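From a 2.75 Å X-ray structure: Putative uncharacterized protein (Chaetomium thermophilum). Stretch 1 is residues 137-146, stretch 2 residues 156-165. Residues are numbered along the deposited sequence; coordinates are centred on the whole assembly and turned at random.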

ATOM      1  N   ASN A 137       3.667   3.117   1.958  1.00 64.84           N
ATOM      2  CA  ASN A 137       4.400   1.868   2.155  1.00 64.04           C
ATOM      3  C   ASN A 137       5.457   1.636   1.076  1.00 67.77           C
ATOM      4  O   ASN A 137       6.565   1.227   1.418  1.00 67.33           O
ATOM      5  CB  ASN A 137       3.460   0.678   2.315  1.00 64.61           C
ATOM      6  CG  ASN A 137       2.806   0.611   3.678  1.00 86.42           C
ATOM      7  OD1 ASN A 137       3.159  -0.211   4.522  1.00 81.55           O
ATOM      8  ND2 ASN A 137       1.849   1.483   3.939  1.00 78.06           N
ATOM      9  N   TYR A 138       5.144   1.942  -0.210  1.00 64.60           N
ATOM     10  CA  TYR A 138       6.087   1.819  -1.334  1.00 64.71           C
ATOM     11  C   TYR A 138       7.302   2.721  -1.095  1.00 69.67           C
ATOM     12  O   TYR A 138       8.429   2.291  -1.335  1.00 69.28           O
ATOM     13  CB  TYR A 138       5.405   2.155  -2.679  1.00 66.22           C
ATOM     14  CG  TYR A 138       6.299   2.041  -3.899  1.00 68.36           C
ATOM     15  CD1 TYR A 138       6.892   3.168  -4.460  1.00 71.47           C
ATOM     16  CD2 TYR A 138       6.515   0.814  -4.519  1.00 68.82           C
ATOM     17  CE1 TYR A 138       7.707   3.073  -5.587  1.00 73.09           C
ATOM     18  CE2 TYR A 138       7.326   0.706  -5.649  1.00 70.57           C
ATOM     19  CZ  TYR A 138       7.919   1.839  -6.181  1.00 78.92           C
ATOM     20  OH  TYR A 138       8.717   1.743  -7.294  1.00 81.09           O
ATOM     21  N   THR A 139       7.063   3.951  -0.588  1.00 67.35           N
ATOM     22  CA  THR A 139       8.093   4.936  -0.239  1.00 68.39           C
ATOM     23  C   THR A 139       8.917   4.413   0.952  1.00 72.42           C
ATOM     24  O   THR A 139      10.136   4.585   0.971  1.00 72.48           O
ATOM     25  CB  THR A 139       7.445   6.311   0.033  1.00 76.97           C
ATOM     26  OG1 THR A 139       6.557   6.637  -1.039  1.00 76.44           O
ATOM     27  CG2 THR A 139       8.470   7.429   0.202  1.00 77.05           C
ATOM     28  N   GLY A 140       8.238   3.757   1.900  1.00 68.73           N
ATOM     29  CA  GLY A 140       8.827   3.162   3.097  1.00 68.52           C
ATOM     30  C   GLY A 140       9.879   2.116   2.804  1.00 72.28           C
ATOM     31  O   GLY A 140      10.976   2.173   3.367  1.00 72.37           O
ATOM     32  N   PHE A 141       9.556   1.163   1.905  1.00 68.37           N
ATOM     33  CA  PHE A 141      10.484   0.111   1.488  1.00 68.04           C
ATOM     34  C   PHE A 141      11.603   0.685   0.620  1.00 72.93           C
ATOM     35  O   PHE A 141      12.759   0.319   0.813  1.00 72.82           O
ATOM     36  CB  PHE A 141       9.758  -1.035   0.768  1.00 69.27           C
ATOM     37  CG  PHE A 141       8.878  -1.881   1.658  1.00 70.51           C
ATOM     38  CD1 PHE A 141       9.426  -2.863   2.475  1.00 73.69           C
ATOM     39  CD2 PHE A 141       7.499  -1.720   1.653  1.00 72.51           C
ATOM     40  CE1 PHE A 141       8.609  -3.648   3.294  1.00 74.76           C
ATOM     41  CE2 PHE A 141       6.683  -2.502   2.473  1.00 75.36           C
ATOM     42  CZ  PHE A 141       7.244  -3.461   3.287  1.00 73.76           C
ATOM     43  N   TYR A 142      11.262   1.617  -0.294  1.00 70.25           N
ATOM     44  CA  TYR A 142      12.198   2.296  -1.198  1.00 71.23           C
ATOM     45  C   TYR A 142      13.274   3.064  -0.418  1.00 75.62           C
ATOM     46  O   TYR A 142      14.449   3.012  -0.788  1.00 75.83           O
ATOM     47  CB  TYR A 142      11.432   3.257  -2.122  1.00 73.37           C
ATOM     48  CG  TYR A 142      12.024   3.389  -3.507  1.00 76.46           C
ATOM     49  CD1 TYR A 142      11.555   2.614  -4.563  1.00 78.43           C
ATOM     50  CD2 TYR A 142      13.036   4.307  -3.769  1.00 78.79           C
ATOM     51  CE1 TYR A 142      12.091   2.736  -5.845  1.00 80.88           C
ATOM     52  CE2 TYR A 142      13.585   4.434  -5.044  1.00 81.12           C
ATOM     53  CZ  TYR A 142      13.108   3.649  -6.081  1.00 88.78           C
ATOM     54  OH  TYR A 142      13.644   3.775  -7.340  1.00 91.61           O
ATOM     55  N   LYS A 143      12.869   3.756   0.668  1.00 72.13           N
ATOM     56  CA  LYS A 143      13.762   4.540   1.522  1.00 72.86           C
ATOM     57  C   LYS A 143      14.646   3.670   2.413  1.00 75.84           C
ATOM     58  O   LYS A 143      15.827   3.982   2.563  1.00 76.15           O
ATOM     59  CB  LYS A 143      12.968   5.546   2.367  1.00 76.13           C
ATOM     60  CG  LYS A 143      13.351   6.998   2.115  1.00 93.30           C
ATOM     61  CD  LYS A 143      12.286   7.737   1.318  1.00104.18           C
ATOM     62  CE  LYS A 143      12.632   9.192   1.129  1.00117.24           C
ATOM     63  NZ  LYS A 143      11.545   9.929   0.435  1.00127.08           N
ATOM     64  N   ILE A 144      14.082   2.594   3.008  1.00 71.16           N
ATOM     65  CA  ILE A 144      14.822   1.694   3.902  1.00 70.76           C
ATOM     66  C   ILE A 144      15.835   0.821   3.123  1.00 74.25           C
ATOM     67  O   ILE A 144      16.897   0.514   3.669  1.00 74.22           O
ATOM     68  CB  ILE A 144      13.882   0.875   4.842  1.00 73.26           C
ATOM     69  CG1 ILE A 144      14.602   0.438   6.136  1.00 74.25           C
ATOM     70  CG2 ILE A 144      13.192  -0.304   4.152  1.00 72.92           C
ATOM     71  CD1 ILE A 144      14.508   1.432   7.291  1.00 82.79           C
ATOM     72  N   ILE A 145      15.526   0.457   1.854  1.00 70.24           N
ATOM     73  CA  ILE A 145      16.421  -0.330   0.995  1.00 70.16           C
ATOM     74  C   ILE A 145      17.635   0.527   0.591  1.00 75.22           C
ATOM     75  O   ILE A 145      18.763   0.033   0.638  1.00 75.27           O
ATOM     76  CB  ILE A 145      15.667  -1.000  -0.196  1.00 72.90           C
ATOM     77  CG1 ILE A 145      14.866  -2.225   0.303  1.00 72.52           C
ATOM     78  CG2 ILE A 145      16.615  -1.407  -1.343  1.00 74.43           C
ATOM     79  CD1 ILE A 145      13.611  -2.583  -0.502  1.00 79.15           C
ATOM     80  N   LYS A 146      17.406   1.820   0.261  1.00 72.49           N
ATOM     81  CA  LYS A 146      18.481   2.754  -0.089  1.00 73.80           C
ATOM     82  C   LYS A 146      19.326   3.093   1.148  1.00 78.29           C
ATOM     83  O   LYS A 146      20.527   3.330   1.014  1.00 79.03           O
ATOM     84  CB  LYS A 146      17.935   4.030  -0.745  1.00 77.35           C
ATOM     85  CG  LYS A 146      18.909   4.631  -1.751  1.00 93.38           C
ATOM     86  CD  LYS A 146      18.732   6.130  -1.914  1.00105.22           C
ATOM     87  CE  LYS A 146      19.797   6.703  -2.815  1.00118.65           C
ATOM     88  NZ  LYS A 146      19.819   8.187  -2.772  1.00130.48           N
ATOM     89  N   LEU A 156      20.890  -4.104  -1.920  1.00 73.49           N
ATOM     90  CA  LEU A 156      19.654  -4.890  -1.946  1.00 72.54           C
ATOM     91  C   LEU A 156      18.693  -4.443  -3.052  1.00 76.83           C
ATOM     92  O   LEU A 156      17.762  -5.179  -3.390  1.00 76.12           O
ATOM     93  CB  LEU A 156      18.940  -4.876  -0.582  1.00 71.46           C
ATOM     94  CG  LEU A 156      19.202  -6.060   0.353  1.00 76.15           C
ATOM     95  CD1 LEU A 156      18.416  -5.913   1.641  1.00 75.58           C
ATOM     96  CD2 LEU A 156      18.861  -7.395  -0.303  1.00 79.08           C
ATOM     97  N   LYS A 157      18.935  -3.249  -3.621  1.00 74.34           N
ATOM     98  CA  LYS A 157      18.138  -2.631  -4.680  1.00 74.74           C
ATOM     99  C   LYS A 157      18.024  -3.459  -5.989  1.00 80.12           C
ATOM    100  O   LYS A 157      16.911  -3.485  -6.513  1.00 79.53           O
ATOM    101  CB  LYS A 157      18.641  -1.207  -4.981  1.00 78.31           C
ATOM    102  CG  LYS A 157      17.566  -0.274  -5.537  1.00 93.87           C
ATOM    103  CD  LYS A 157      18.012   1.193  -5.571  1.00105.26           C
ATOM    104  CE  LYS A 157      17.779   1.939  -4.272  1.00115.56           C
ATOM    105  NZ  LYS A 157      16.335   2.197  -4.020  1.00123.56           N
ATOM    106  N   PRO A 158      19.081  -4.136  -6.538  1.00 78.30           N
ATOM    107  CA  PRO A 158      18.909  -4.862  -7.817  1.00 79.65           C
ATOM    108  C   PRO A 158      17.711  -5.814  -7.935  1.00 83.49           C
ATOM    109  O   PRO A 158      17.068  -5.810  -8.986  1.00 84.02           O
ATOM    110  CB  PRO A 158      20.228  -5.616  -7.975  1.00 82.66           C
ATOM    111  CG  PRO A 158      21.214  -4.769  -7.283  1.00 86.84           C
ATOM    112  CD  PRO A 158      20.491  -4.204  -6.093  1.00 80.43           C
ATOM    113  N   VAL A 159      17.400  -6.612  -6.892  1.00 79.29           N
ATOM    114  CA  VAL A 159      16.264  -7.545  -6.971  1.00 79.19           C
ATOM    115  C   VAL A 159      14.999  -6.989  -6.292  1.00 81.91           C
ATOM    116  O   VAL A 159      13.895  -7.377  -6.674  1.00 81.53           O
ATOM    117  CB  VAL A 159      16.571  -8.999  -6.508  1.00 83.74           C
ATOM    118  CG1 VAL A 159      17.702  -9.623  -7.322  1.00 85.50           C
ATOM    119  CG2 VAL A 159      16.847  -9.091  -5.007  1.00 82.39           C
ATOM    120  N   PHE A 160      15.155  -6.096  -5.298  1.00 77.65           N
ATOM    121  CA  PHE A 160      14.015  -5.530  -4.578  1.00 76.32           C
ATOM    122  C   PHE A 160      13.288  -4.412  -5.343  1.00 80.64           C
ATOM    123  O   PHE A 160      12.151  -4.095  -4.981  1.00 79.42           O
ATOM    124  CB  PHE A 160      14.410  -5.082  -3.165  1.00 77.22           C
ATOM    125  CG  PHE A 160      14.276  -6.178  -2.133  1.00 78.49           C
ATOM    126  CD1 PHE A 160      15.372  -6.952  -1.770  1.00 82.16           C
ATOM    127  CD2 PHE A 160      13.049  -6.450  -1.538  1.00 80.10           C
ATOM    128  CE1 PHE A 160      15.243  -7.975  -0.823  1.00 83.19           C
ATOM    129  CE2 PHE A 160      12.921  -7.475  -0.594  1.00 83.09           C
ATOM    130  CZ  PHE A 160      14.019  -8.229  -0.242  1.00 81.88           C
ATOM    131  N   ASP A 161      13.909  -3.838  -6.403  1.00 78.69           N
ATOM    132  CA  ASP A 161      13.254  -2.800  -7.208  1.00 79.18           C
ATOM    133  C   ASP A 161      12.141  -3.383  -8.081  1.00 83.60           C
ATOM    134  O   ASP A 161      11.106  -2.738  -8.261  1.00 82.92           O
ATOM    135  CB  ASP A 161      14.252  -1.947  -8.029  1.00 82.71           C
ATOM    136  CG  ASP A 161      15.201  -2.675  -8.974  1.00 95.58           C
ATOM    137  OD1 ASP A 161      14.774  -3.667  -9.607  1.00 96.84           O
ATOM    138  OD2 ASP A 161      16.348  -2.204  -9.139  1.00102.74           O
ATOM    139  N   THR A 162      12.349  -4.615  -8.592  1.00 81.04           N
ATOM    140  CA  THR A 162      11.379  -5.332  -9.420  1.00 81.56           C
ATOM    141  C   THR A 162      10.363  -6.087  -8.546  1.00 83.91           C
ATOM    142  O   THR A 162       9.246  -6.333  -9.004  1.00 83.80           O
ATOM    143  CB  THR A 162      12.071  -6.207 -10.489  1.00 92.28           C
ATOM    144  OG1 THR A 162      11.082  -6.740 -11.370  1.00 93.41           O
ATOM    145  CG2 THR A 162      12.916  -7.341  -9.896  1.00 91.07           C
ATOM    146  N   ARG A 163      10.747  -6.436  -7.294  1.00 79.13           N
ATOM    147  CA  ARG A 163       9.882  -7.116  -6.322  1.00 77.99           C
ATOM    148  C   ARG A 163       8.756  -6.182  -5.867  1.00 80.37           C
ATOM    149  O   ARG A 163       7.623  -6.632  -5.686  1.00 79.81           O
ATOM    150  CB  ARG A 163      10.692  -7.615  -5.112  1.00 78.01           C
ATOM    151  CG  ARG A 163      11.295  -9.003  -5.303  1.00 90.71           C
ATOM    152  CD  ARG A 163      10.469 -10.089  -4.640  1.00101.97           C
ATOM    153  NE  ARG A 163      10.921 -11.427  -5.025  1.00113.21           N
ATOM    154  CZ  ARG A 163      10.404 -12.139  -6.023  1.00129.29           C
ATOM    155  NH1 ARG A 163       9.406 -11.649  -6.751  1.00116.65           N
ATOM    156  NH2 ARG A 163      10.880 -13.345  -6.303  1.00117.88           N
ATOM    157  N   LEU A 164       9.072  -4.880  -5.703  1.00 76.03           N
ATOM    158  CA  LEU A 164       8.117  -3.841  -5.317  1.00 74.91           C
ATOM    159  C   LEU A 164       7.270  -3.406  -6.516  1.00 79.11           C
ATOM    160  O   LEU A 164       6.102  -3.051  -6.340  1.00 78.38           O
ATOM    161  CB  LEU A 164       8.844  -2.633  -4.705  1.00 74.66           C
ATOM    162  CG  LEU A 164       9.253  -2.763  -3.236  1.00 78.64           C
ATOM    163  CD1 LEU A 164      10.457  -1.899  -2.929  1.00 79.03           C
ATOM    164  CD2 LEU A 164       8.099  -2.411  -2.306  1.00 80.55           C
ATOM    165  N   LYS A 165       7.858  -3.444  -7.730  1.00 76.45           N
ATOM    166  CA  LYS A 165       7.192  -3.084  -8.984  1.00 77.17           C
ATOM    167  C   LYS A 165       6.350  -4.241  -9.550  1.00 80.94           C
ATOM    168  O   LYS A 165       5.592  -4.029 -10.502  1.00 81.47           O
ATOM    169  CB  LYS A 165       8.216  -2.590 -10.022  1.00 81.35           C
TER

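Two antiparallel helical segments of one chain lie side by side, their N-to-C directions 178° apart and their axes 10.8 Å apart at closest approach. That spacing is wide enough for side chains to fill the gap, and no hydrogen bond crosses it; each backbone is occupied with its own helix, as in Ile145 N to Phe141 O at 3.0 Å and Asp161 N to Lys157 O at 3.0 Å. The antiparallel register sets Tyr138 beside Leu164, Tyr142 beside Asp161 and Ile145 beside Leu156, with CA atoms 7.2, 8.0 and 6.3 Å apart respectively. About 506 Å² is buried, counting both sides.

Two branched side chains, Ile145 from the first stretch and Leu164 from the second, are the most covered, each over 104 Å² by the opposing stretch, with Lys157 close behind at 95 Å². Ile145 points toward the partner and fits into the first turn of the second helix. Its CG2 rests 3.7 Å from Lys157 N and 4.2 Å from Leu156 CB, against the backbone where loop becomes helix. Its CD1 reaches along the groove to Phe160 CB at 3.7 Å and Leu164 CD1 at 4.0 Å, so the isoleucine is hemmed in by residues spaced along one side of that helix.

Leu164 is the answering bump. It enters the hollow between Tyr138, Phe141 and Ile145: its CB lies 3.8 Å from Tyr138 CE2, its CD2 lies 3.8 Å from Phe141 CB, and its CD1 meets Ile145. Phe141 starts toward the second stretch at CB and its end leads away; CB and the near part of the ring together form the wall that Leu164 CD2 touches. Tyr138 does the reverse: its CA-to-CB bond runs sideways, and the ring swings nearer to flank the leucine. These contacts are apolar, held by close fit and the exclusion of water.

Farther along the same flank as Tyr138, Lys157 leaves its helix sideways and bends back through chi3 and chi4, both m, bringing its end closer to the first stretch. Its NZ sits over one face of the Tyr142 ring, 3.7 Å from Tyr142 CE2 and 4.1 Å from the ring centroid, 26° off the normal. This is a cation-pi contact, the ammonium charge drawn to the electron-rich face. The aliphatic part of the same chain supplies packing surface: Lys157 CB is 4.2 Å from Ile145 CG2, and Lys157 CE is 3.9 Å from Lys146 CG. Methylene meets methylene there, while Lys146 leads its own end away.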